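Local structure of sesquisabinene B synthase 2 (6A2A) at residues 77-82 against 114-119; 162-167 against 204-209; 95-100 against 242-247. The protein probably cyclises farnesyl diphosphate to the sesquiterpene sesquisabinene B, as a magnesium- or manganese-dependent terpene synthase of the Tpsb subfamily. All blocks are in the same frame, centred on the assembly; numbering follows the deposited sequence.

Interaction 1. Residues 77-82 against 114-119; sequences EPLTKL and DAWWID
W116 lays its indole against the first turn of helix 78-90, where P78, L79 and L82 receive it. Its CB is just within touch of the proline, and beyond it the five-membered ring slides under P78: CG of P78 stands 3.4 Å from the centroid of that ring and only 10° off its normal, a CH-pi contact over the face. The pyrrolidine continues along the ring fusion, P78 CB lying 3.6 Å from W116 CE2. Farther out, CE3 meets L79 CB at 3.8 Å, and CZ3 comes to 3.7 Å from L79 N, an approach that is oblique to the ring. At the tip, CH2 of W116 lies 3.8 Å from CD1 of L82, which sits at the edge near the ring plane. The first torsion (chi1 66°) sets the indole between the backbone N and the carbonyl carbon of W116, turning one face to the helix.

To the opposite face W117 turns its edge, with CD1 3.2 Å above the plane and over the rim. W117 is itself tethered: its NE1 donates to D114 OD1 over 3.1 Å in a bent bond (142°), tilted from the indole plane and reaching the carboxylate from above. D114 O in turn takes the backbone N-H groups of W117 and I118, drawing the loop into a tight turn.

The indole also meets the ring of Y111 nearly at right angles, and it touches V108 of helix 98-110 and R127 of helix 121-133. The loop joining those two helices is thus packed onto the start of helix 78-90 through W116.

Interaction 2. Residues 162-167 against 204-209; sequences GLLSLY and AKKVSH
L164 and K206 meet almost at right angles, the branched end of the leucine coming up against the root of the lysine. CD2 of L164 packs on K206 CB at 3.9 Å, the closest contact, and more loosely on CG2 of V207 at 4.3 Å; CD1 of the leucine is also near that valine methyl. The extension of L164 follows from its first torsion (chi1 177°), which swings CG opposite the backbone N and carries the side chain out from helix 160-170. The lysine chain bends at chi3 (-68°), which brings its aliphatic end back past the same leucine methyl, CE of K206 lying 4.4 Å from L164 CD2. Its ammonium group forms a salt bridge with E234. V207 also packs on I198.

The backbones come close, with L164 CA 6.6 Å from V207 CA. L203 and A210 of helix 201-212 extend the apolar surface that L164 packs on, and Y167 OH reaches across to hydrogen-bond with A210 O. The contact joins helices 160-170 and 201-212 within the all-helical N-terminal domain of this plant terpene synthase, a domain related to the alpha/alpha-barrel (six-hairpin) folds.

Interaction 3. Residues 95-100 against 242-247; sequences YQFETE and LRYAKL
The amide of Q96, beside the hydroxyl of Y244, is gripped at both ends: NE2 is hydrogen-bonded to OD1 of D248, and OE1 to the ammonium group of K65. These bonds hold the amide next to the tyrosine hydroxyl. Q96 NE2 comes within 3.5 Å of Y244 OH, but the angle is too poor for a hydrogen bond, and Q96 CG lies at the same distance from that oxygen. The glutamine chain passes the tyrosine at about a right angle, with amide and ring planes 52° apart. A bend at chi2 (-78°) folds the amide back to this position.

The apolar half of the contact belongs to F97, which meets Y244 from the opposite direction. The end of its ring, CE2 and CZ, points at one atom of the tyrosine: F97 CZ is 3.6 Å from Y244 CE2, which lies at the phenylalanine edge, near its plane. The rings stand neither stacked nor perpendicular; their planes make 64° and their centroids are 5.8 Å apart. Q96 CB lies over the rim of one face of F97, and V68 and I72 of helix 55-73 pack against the same side chain. K65 touches it too, so this lysine serves both the ring and the Q96 amide.

D248 gathers a second partner through Y95 OH, so that its carboxylate ties two residues of the 3-10 segment ahead of helix 98-110 to helix 239-270. L93 also packs on Y244. In this way the entry to helix 98-110 is fastened to the long helix 239-270, consistent with the two-domain, all-helical architecture of plant terpene synthases.

From the N terminus, interaction 1 opens at the start of helix 78-90 and interaction 3 opens soon afterwards, just before helix 98-110. Interaction 1 then closes in the loop 114-119, so the two cross along the chain; the first encloses 31 residues, two thirds of them helical. Interaction 2 follows in series, joining helices 160-170 and 201-212, and is nested within the 141-residue loop that interaction 3 finally closes at helix 239-270. None of the three touches another, their centres lying about 19 to 24 Å apart. Interactions 1 and 2 bind successive parts of the N-terminal helical domain, whereas interaction 3 ties the start of helix 98-110 to helix 239-270.

Interaction 1. Residues 77-82 against 114-119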
loop_
_atom_site.group_PDB
_atom_site.type_symbol
_atom_site.label_atom_id
_atom_site.label_comp_id
_atom_site.label_asym_id
_atom_site.label_seq_id
_atom_site.Cartn_x
_atom_site.Cartn_y
_atom_site.Cartn_z
ATOM N N GLU A 77 -15.680 20.639 44.343
ATOM C CA GLU A 77 -16.917 21.366 44.225
ATOM C C GLU A 77 -17.467 21.143 42.807
ATOM O O GLU A 77 -16.678 20.930 41.880
ATOM C CB GLU A 77 -16.720 22.859 44.474
ATOM C CG GLU A 77 -16.230 23.183 45.885
ATOM C CD GLU A 77 -17.131 22.654 46.983
ATOM O OE1 GLU A 77 -18.362 22.760 46.858
ATOM O OE2 GLU A 77 -16.581 22.140 47.963
ATOM N N PRO A 78 -18.798 21.133 42.654
ATOM C CA PRO A 78 -19.404 20.749 41.369
ATOM C C PRO A 78 -19.009 21.673 40.209
ATOM O O PRO A 78 -18.773 21.192 39.088
ATOM C CB PRO A 78 -20.913 20.885 41.558
ATOM C CG PRO A 78 -21.041 21.691 42.854
ATOM C CD PRO A 78 -19.864 21.195 43.653
ATOM N N LEU A 79 -18.976 22.977 40.439
ATOM C CA LEU A 79 -18.561 23.861 39.331
ATOM C C LEU A 79 -17.121 23.535 38.942
ATOM O O LEU A 79 -16.776 23.509 37.747
ATOM C CB LEU A 79 -18.722 25.321 39.732
ATOM C CG LEU A 79 -18.312 26.318 38.653
ATOM C CD1 LEU A 79 -19.151 26.124 37.394
ATOM C CD2 LEU A 79 -18.433 27.739 39.174
ATOM N N THR A 80 -16.273 23.278 39.938
ATOM C CA THR A 80 -14.875 23.042 39.708
ATOM C C THR A 80 -14.736 21.737 38.915
ATOM O O THR A 80 -13.929 21.646 38.029
ATOM C CB THR A 80 -14.103 23.010 41.044
ATOM O OG1 THR A 80 -14.294 24.302 41.650
ATOM C CG2 THR A 80 -12.637 22.732 40.860
ATOM N N LYS A 81 -15.547 20.728 39.232
ATOM C CA LYS A 81 -15.477 19.481 38.499
ATOM C C LYS A 81 -15.955 19.714 37.051
ATOM O O LYS A 81 -15.350 19.171 36.154
ATOM C CB LYS A 81 -16.307 18.399 39.209
ATOM C CG LYS A 81 -16.299 17.013 38.566
ATOM C CD LYS A 81 -14.913 16.407 38.310
ATOM C CE LYS A 81 -14.090 16.105 39.548
ATOM N NZ LYS A 81 -14.579 14.910 40.259
ATOM N N LEU A 82 -16.987 20.498 36.831
ATOM C CA LEU A 82 -17.442 20.707 35.411
ATOM C C LEU A 82 -16.321 21.425 34.649
ATOM O O LEU A 82 -16.040 21.138 33.500
ATOM C CB LEU A 82 -18.712 21.534 35.359
ATOM C CG LEU A 82 -20.013 20.860 35.804
ATOM C CD1 LEU A 82 -21.156 21.786 35.606
ATOM C CD2 LEU A 82 -20.296 19.545 35.092
ATOM N N ASP A 114 -28.723 23.036 44.453
ATOM C CA ASP A 114 -28.455 23.787 43.240
ATOM C C ASP A 114 -27.893 25.191 43.521
ATOM O O ASP A 114 -27.707 25.976 42.603
ATOM C CB ASP A 114 -29.751 23.940 42.463
ATOM C CG ASP A 114 -30.218 22.639 41.833
ATOM O OD1 ASP A 114 -29.389 21.781 41.508
ATOM O OD2 ASP A 114 -31.447 22.472 41.672
ATOM N N ALA A 115 -27.601 25.533 44.782
ATOM C CA ALA A 115 -27.168 26.904 45.067
ATOM C C ALA A 115 -25.832 27.221 44.372
ATOM O O ALA A 115 -25.513 28.377 44.151
ATOM C CB ALA A 115 -27.080 27.124 46.571
ATOM N N TRP A 116 -25.031 26.226 44.073
ATOM C CA TRP A 116 -23.772 26.483 43.372
ATOM C C TRP A 116 -23.974 27.025 41.936
ATOM O O TRP A 116 -23.065 27.666 41.403
ATOM C CB TRP A 116 -22.903 25.231 43.411
ATOM C CG TRP A 116 -23.469 24.079 42.644
ATOM C CD1 TRP A 116 -24.381 23.157 43.069
ATOM C CD2 TRP A 116 -23.202 23.775 41.268
ATOM N NE1 TRP A 116 -24.654 22.260 42.069
ATOM C CE2 TRP A 116 -23.963 22.629 40.945
ATOM C CE3 TRP A 116 -22.391 24.360 40.296
ATOM C CZ2 TRP A 116 -23.917 22.045 39.685
ATOM C CZ3 TRP A 116 -22.308 23.751 39.064
ATOM C CH2 TRP A 116 -23.062 22.621 38.765
ATOM N N TRP A 117 -25.124 26.860 41.284
ATOM C CA TRP A 117 -25.221 27.447 39.948
ATOM C C TRP A 117 -26.337 28.471 39.789
ATOM O O TRP A 117 -26.293 29.360 38.941
ATOM C CB TRP A 117 -25.312 26.314 38.917
ATOM C CG TRP A 117 -26.493 25.394 39.058
ATOM C CD1 TRP A 117 -26.528 24.213 39.733
ATOM C CD2 TRP A 117 -27.763 25.518 38.415
ATOM N NE1 TRP A 117 -27.743 23.592 39.553
ATOM C CE2 TRP A 117 -28.521 24.381 38.760
ATOM C CE3 TRP A 117 -28.344 26.471 37.576
ATOM C CZ2 TRP A 117 -29.810 24.166 38.282
ATOM C CZ3 TRP A 117 -29.611 26.256 37.104
ATOM C CH2 TRP A 117 -30.350 25.135 37.481
ATOM N N ILE A 118 -27.387 28.387 40.588
ATOM C CA ILE A 118 -28.482 29.293 40.452
ATOM C C ILE A 118 -27.995 30.745 40.559
ATOM O O ILE A 118 -27.256 31.078 41.519
ATOM C CB ILE A 118 -29.515 28.958 41.560
ATOM C CG1 ILE A 118 -30.193 27.616 41.273
ATOM C CG2 ILE A 118 -30.519 30.078 41.725
ATOM C CD1 ILE A 118 -31.120 27.669 40.117
ATOM N N ASP A 119 -28.479 31.614 39.693
ATOM C CA ASP A 119 -28.074 33.047 39.693
ATOM C C ASP A 119 -26.596 33.325 39.342
ATOM O O ASP A 119 -26.136 34.467 39.437
ATOM C CB ASP A 119 -28.354 33.711 41.073
ATOM C CG ASP A 119 -29.810 33.707 41.436
ATOM O OD1 ASP A 119 -30.624 34.055 40.568
ATOM O OD2 ASP A 119 -30.143 33.380 42.601
#

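Interaction 2. Residues 162-167 against 204-209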
loop_
_atom_site.group_PDB
_atom_site.type_symbol
_atom_site.label_atom_id
_atom_site.label_comp_id
_atom_site.label_asym_id
_atom_site.label_seq_id
_atom_site.Cartn_x
_atom_site.Cartn_y
_atom_site.Cartn_z
ATOM N N GLY A 162 -18.853 35.075 32.174
ATOM C CA GLY A 162 -20.312 34.730 32.107
ATOM C C GLY A 162 -20.871 34.815 30.691
ATOM O O GLY A 162 -21.530 33.864 30.205
ATOM N N LEU A 163 -20.630 35.924 30.033
ATOM C CA LEU A 163 -21.089 36.134 28.691
ATOM C C LEU A 163 -20.532 35.042 27.779
ATOM O O LEU A 163 -21.274 34.554 26.944
ATOM C CB LEU A 163 -20.684 37.492 28.129
ATOM C CG LEU A 163 -21.375 38.724 28.701
ATOM C CD1 LEU A 163 -20.763 39.963 28.077
ATOM C CD2 LEU A 163 -22.879 38.705 28.450
ATOM N N LEU A 164 -19.239 34.751 27.866
ATOM C CA LEU A 164 -18.614 33.744 26.966
ATOM C C LEU A 164 -19.238 32.384 27.256
ATOM O O LEU A 164 -19.515 31.614 26.322
ATOM C CB LEU A 164 -17.101 33.673 27.203
ATOM C CG LEU A 164 -16.334 32.618 26.398
ATOM C CD1 LEU A 164 -16.506 32.885 24.904
ATOM C CD2 LEU A 164 -14.858 32.612 26.739
ATOM N N SER A 165 -19.475 32.060 28.523
ATOM C CA SER A 165 -20.060 30.728 28.780
ATOM C C SER A 165 -21.499 30.652 28.231
ATOM O O SER A 165 -21.910 29.605 27.626
ATOM C CB SER A 165 -20.001 30.421 30.246
ATOM O OG SER A 165 -18.672 30.188 30.660
ATOM N N LEU A 166 -22.249 31.717 28.307
ATOM C CA LEU A 166 -23.609 31.745 27.764
ATOM C C LEU A 166 -23.585 31.573 26.241
ATOM O O LEU A 166 -24.372 30.814 25.659
ATOM C CB LEU A 166 -24.253 33.082 28.109
ATOM C CG LEU A 166 -25.667 33.326 27.595
ATOM C CD1 LEU A 166 -26.619 32.304 28.182
ATOM C CD2 LEU A 166 -26.123 34.718 27.927
ATOM N N TYR A 167 -22.686 32.339 25.603
ATOM C CA TYR A 167 -22.471 32.232 24.168
ATOM C C TYR A 167 -22.222 30.771 23.820
ATOM O O TYR A 167 -22.879 30.274 22.896
ATOM C CB TYR A 167 -21.287 33.088 23.713
ATOM C CG TYR A 167 -20.872 32.892 22.269
ATOM C CD1 TYR A 167 -21.444 33.641 21.257
ATOM C CD2 TYR A 167 -19.816 32.078 21.956
ATOM C CE1 TYR A 167 -21.003 33.556 19.944
ATOM C CE2 TYR A 167 -19.402 31.918 20.640
ATOM C CZ TYR A 167 -19.959 32.707 19.641
ATOM O OH TYR A 167 -19.494 32.558 18.355
ATOM N N ALA A 204 -9.159 37.345 26.584
ATOM C CA ALA A 204 -9.155 38.020 25.270
ATOM C C ALA A 204 -9.026 37.011 24.128
ATOM O O ALA A 204 -9.701 37.141 23.080
ATOM C CB ALA A 204 -8.018 39.010 25.133
ATOM N N LYS A 205 -8.109 36.085 24.317
ATOM C CA LYS A 205 -7.837 35.072 23.307
ATOM C C LYS A 205 -9.078 34.202 23.133
ATOM O O LYS A 205 -9.515 33.944 21.992
ATOM C CB LYS A 205 -6.698 34.138 23.691
ATOM C CG LYS A 205 -5.285 34.682 23.608
ATOM C CD LYS A 205 -4.220 33.574 23.777
ATOM C CE LYS A 205 -4.380 32.479 22.736
ATOM N NZ LYS A 205 -3.338 31.415 22.807
ATOM N N LYS A 206 -9.596 33.717 24.232
ATOM C CA LYS A 206 -10.739 32.785 24.189
ATOM C C LYS A 206 -11.957 33.459 23.578
ATOM O O LYS A 206 -12.713 32.781 22.829
ATOM C CB LYS A 206 -11.121 32.264 25.572
ATOM C CG LYS A 206 -10.138 31.242 26.095
ATOM C CD LYS A 206 -10.730 30.273 27.067
ATOM C CE LYS A 206 -11.108 30.916 28.367
ATOM N NZ LYS A 206 -11.570 29.905 29.350
ATOM N N VAL A 207 -12.155 34.767 23.819
ATOM C CA VAL A 207 -13.363 35.429 23.296
ATOM C C VAL A 207 -13.279 35.576 21.774
ATOM O O VAL A 207 -14.246 35.334 21.052
ATOM C CB VAL A 207 -13.616 36.783 23.975
ATOM C CG1 VAL A 207 -14.547 37.654 23.172
ATOM C CG2 VAL A 207 -14.127 36.569 25.371
ATOM N N SER A 208 -12.117 36.003 21.306
ATOM C CA SER A 208 -11.857 36.200 19.911
ATOM C C SER A 208 -12.036 34.876 19.147
ATOM O O SER A 208 -12.645 34.839 18.043
ATOM C CB SER A 208 -10.470 36.776 19.790
ATOM O OG SER A 208 -10.144 36.954 18.458
ATOM N N HIS A 209 -11.479 33.836 19.724
ATOM C CA HIS A 209 -11.513 32.498 19.180
ATOM C C HIS A 209 -12.960 32.044 19.088
ATOM O O HIS A 209 -13.393 31.508 18.052
ATOM C CB HIS A 209 -10.696 31.579 20.045
ATOM C CG HIS A 209 -10.423 30.215 19.508
ATOM N ND1 HIS A 209 -9.483 30.004 18.529
ATOM C CD2 HIS A 209 -10.811 28.995 19.924
ATOM C CE1 HIS A 209 -9.298 28.707 18.359
ATOM N NE2 HIS A 209 -10.096 28.055 19.197
#

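Interaction 3. Residues 95-100 against 242-247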
loop_
_atom_site.group_PDB
_atom_site.type_symbol
_atom_site.label_atom_id
_atom_site.label_comp_id
_atom_site.label_asym_id
_atom_site.label_seq_id
_atom_site.Cartn_x
_atom_site.Cartn_y
_atom_site.Cartn_z
ATOM N N TYR A 95 -11.426 11.163 24.831
ATOM C CA TYR A 95 -11.403 9.773 24.310
ATOM C C TYR A 95 -10.598 8.851 25.231
ATOM O O TYR A 95 -10.819 7.620 25.207
ATOM C CB TYR A 95 -10.848 9.720 22.879
ATOM C CG TYR A 95 -9.343 9.786 22.796
ATOM C CD1 TYR A 95 -8.641 10.959 23.054
ATOM C CD2 TYR A 95 -8.594 8.655 22.525
ATOM C CE1 TYR A 95 -7.257 10.985 23.036
ATOM C CE2 TYR A 95 -7.227 8.684 22.447
ATOM C CZ TYR A 95 -6.548 9.837 22.759
ATOM O OH TYR A 95 -5.197 9.817 22.689
ATOM N N GLN A 96 -9.686 9.410 26.032
ATOM C CA GLN A 96 -8.943 8.609 27.014
ATOM C C GLN A 96 -9.696 8.440 28.350
ATOM O O GLN A 96 -9.287 7.582 29.133
ATOM C CB GLN A 96 -7.576 9.235 27.321
ATOM C CG GLN A 96 -6.552 9.224 26.203
ATOM C CD GLN A 96 -5.879 7.889 26.017
ATOM O OE1 GLN A 96 -6.437 6.858 26.391
ATOM N NE2 GLN A 96 -4.734 7.886 25.363
ATOM N N PHE A 97 -10.764 9.158 28.614
ATOM C CA PHE A 97 -11.381 9.220 29.960
ATOM C C PHE A 97 -12.891 9.147 29.818
ATOM O O PHE A 97 -13.585 9.735 30.577
ATOM C CB PHE A 97 -10.923 10.486 30.704
ATOM C CG PHE A 97 -9.433 10.555 30.882
ATOM C CD1 PHE A 97 -8.764 9.667 31.729
ATOM C CD2 PHE A 97 -8.677 11.520 30.237
ATOM C CE1 PHE A 97 -7.389 9.701 31.862
ATOM C CE2 PHE A 97 -7.300 11.559 30.396
ATOM C CZ PHE A 97 -6.653 10.669 31.223
ATOM N N GLU A 98 -13.416 8.367 28.861
ATOM C CA GLU A 98 -14.827 8.467 28.550
ATOM C C GLU A 98 -15.691 8.032 29.755
ATOM O O GLU A 98 -16.684 8.679 30.077
ATOM C CB GLU A 98 -15.173 7.589 27.345
ATOM C CG GLU A 98 -14.597 8.097 26.032
ATOM C CD GLU A 98 -15.297 9.288 25.406
ATOM O OE1 GLU A 98 -16.250 9.846 25.999
ATOM O OE2 GLU A 98 -14.840 9.701 24.301
ATOM N N THR A 99 -15.319 6.930 30.371
ATOM C CA THR A 99 -16.041 6.395 31.540
ATOM C C THR A 99 -16.018 7.419 32.681
ATOM O O THR A 99 -17.044 7.787 33.226
ATOM C CB THR A 99 -15.446 5.037 31.947
ATOM O OG1 THR A 99 -15.932 4.118 30.962
ATOM C CG2 THR A 99 -15.840 4.607 33.339
ATOM N N GLU A 100 -14.838 7.892 33.004
ATOM C CA GLU A 100 -14.675 8.766 34.173
ATOM C C GLU A 100 -15.371 10.109 33.939
ATOM O O GLU A 100 -15.951 10.670 34.871
ATOM C CB GLU A 100 -13.198 9.010 34.460
ATOM C CG GLU A 100 -12.421 7.743 34.764
ATOM C CD GLU A 100 -11.983 6.883 33.597
ATOM O OE1 GLU A 100 -12.272 7.256 32.435
ATOM O OE2 GLU A 100 -11.376 5.825 33.858
ATOM N N LEU A 242 -1.834 19.296 32.084
ATOM C CA LEU A 242 -1.163 19.958 30.985
ATOM C C LEU A 242 -0.063 19.051 30.453
ATOM O O LEU A 242 0.034 18.842 29.230
ATOM C CB LEU A 242 -0.596 21.328 31.395
ATOM C CG LEU A 242 0.244 22.022 30.322
ATOM C CD1 LEU A 242 -0.618 22.392 29.107
ATOM C CD2 LEU A 242 0.956 23.261 30.854
ATOM N N ARG A 243 0.768 18.520 31.351
ATOM C CA ARG A 243 1.845 17.664 30.951
ATOM C C ARG A 243 1.312 16.438 30.191
ATOM O O ARG A 243 1.889 16.047 29.159
ATOM C CB ARG A 243 2.653 17.228 32.186
ATOM C CG ARG A 243 3.598 18.308 32.711
ATOM C CD ARG A 243 4.195 17.951 34.079
ATOM N NE ARG A 243 5.012 16.738 34.037
ATOM C CZ ARG A 243 5.001 15.786 34.969
ATOM N NH1 ARG A 243 5.628 14.640 34.750
ATOM N NH2 ARG A 243 4.330 15.967 36.095
ATOM N N TYR A 244 0.258 15.809 30.689
ATOM C CA TYR A 244 -0.337 14.649 30.032
ATOM C C TYR A 244 -0.894 15.049 28.644
ATOM O O TYR A 244 -0.733 14.285 27.687
ATOM C CB TYR A 244 -1.460 14.021 30.853
ATOM C CG TYR A 244 -2.055 12.796 30.204
ATOM C CD1 TYR A 244 -1.282 11.695 29.890
ATOM C CD2 TYR A 244 -3.379 12.780 29.819
ATOM C CE1 TYR A 244 -1.803 10.606 29.214
ATOM C CE2 TYR A 244 -3.926 11.679 29.169
ATOM C CZ TYR A 244 -3.131 10.604 28.844
ATOM O OH TYR A 244 -3.672 9.506 28.259
ATOM N N ALA A 245 -1.505 16.208 28.564
ATOM C CA ALA A 245 -2.101 16.724 27.311
ATOM C C ALA A 245 -1.049 16.869 26.211
ATOM O O ALA A 245 -1.272 16.444 25.052
ATOM C CB ALA A 245 -2.808 18.041 27.549
ATOM N N LYS A 246 0.123 17.372 26.568
ATOM C CA LYS A 246 1.213 17.518 25.613
ATOM C C LYS A 246 1.781 16.157 25.215
ATOM O O LYS A 246 2.127 15.919 24.046
ATOM C CB LYS A 246 2.318 18.405 26.193
ATOM C CG LYS A 246 1.886 19.839 26.471
ATOM C CD LYS A 246 3.027 20.703 26.962
ATOM C CE LYS A 246 2.612 22.140 27.138
ATOM N NZ LYS A 246 3.714 22.932 27.733
ATOM N N LEU A 247 1.907 15.238 26.176
ATOM C CA LEU A 247 2.493 13.955 25.902
ATOM C C LEU A 247 1.576 13.124 24.985
ATOM O O LEU A 247 2.039 12.493 24.022
ATOM C CB LEU A 247 2.704 13.265 27.261
ATOM C CG LEU A 247 3.799 12.216 27.396
ATOM C CD1 LEU A 247 5.142 12.715 26.911
ATOM C CD2 LEU A 247 3.922 11.810 28.859
#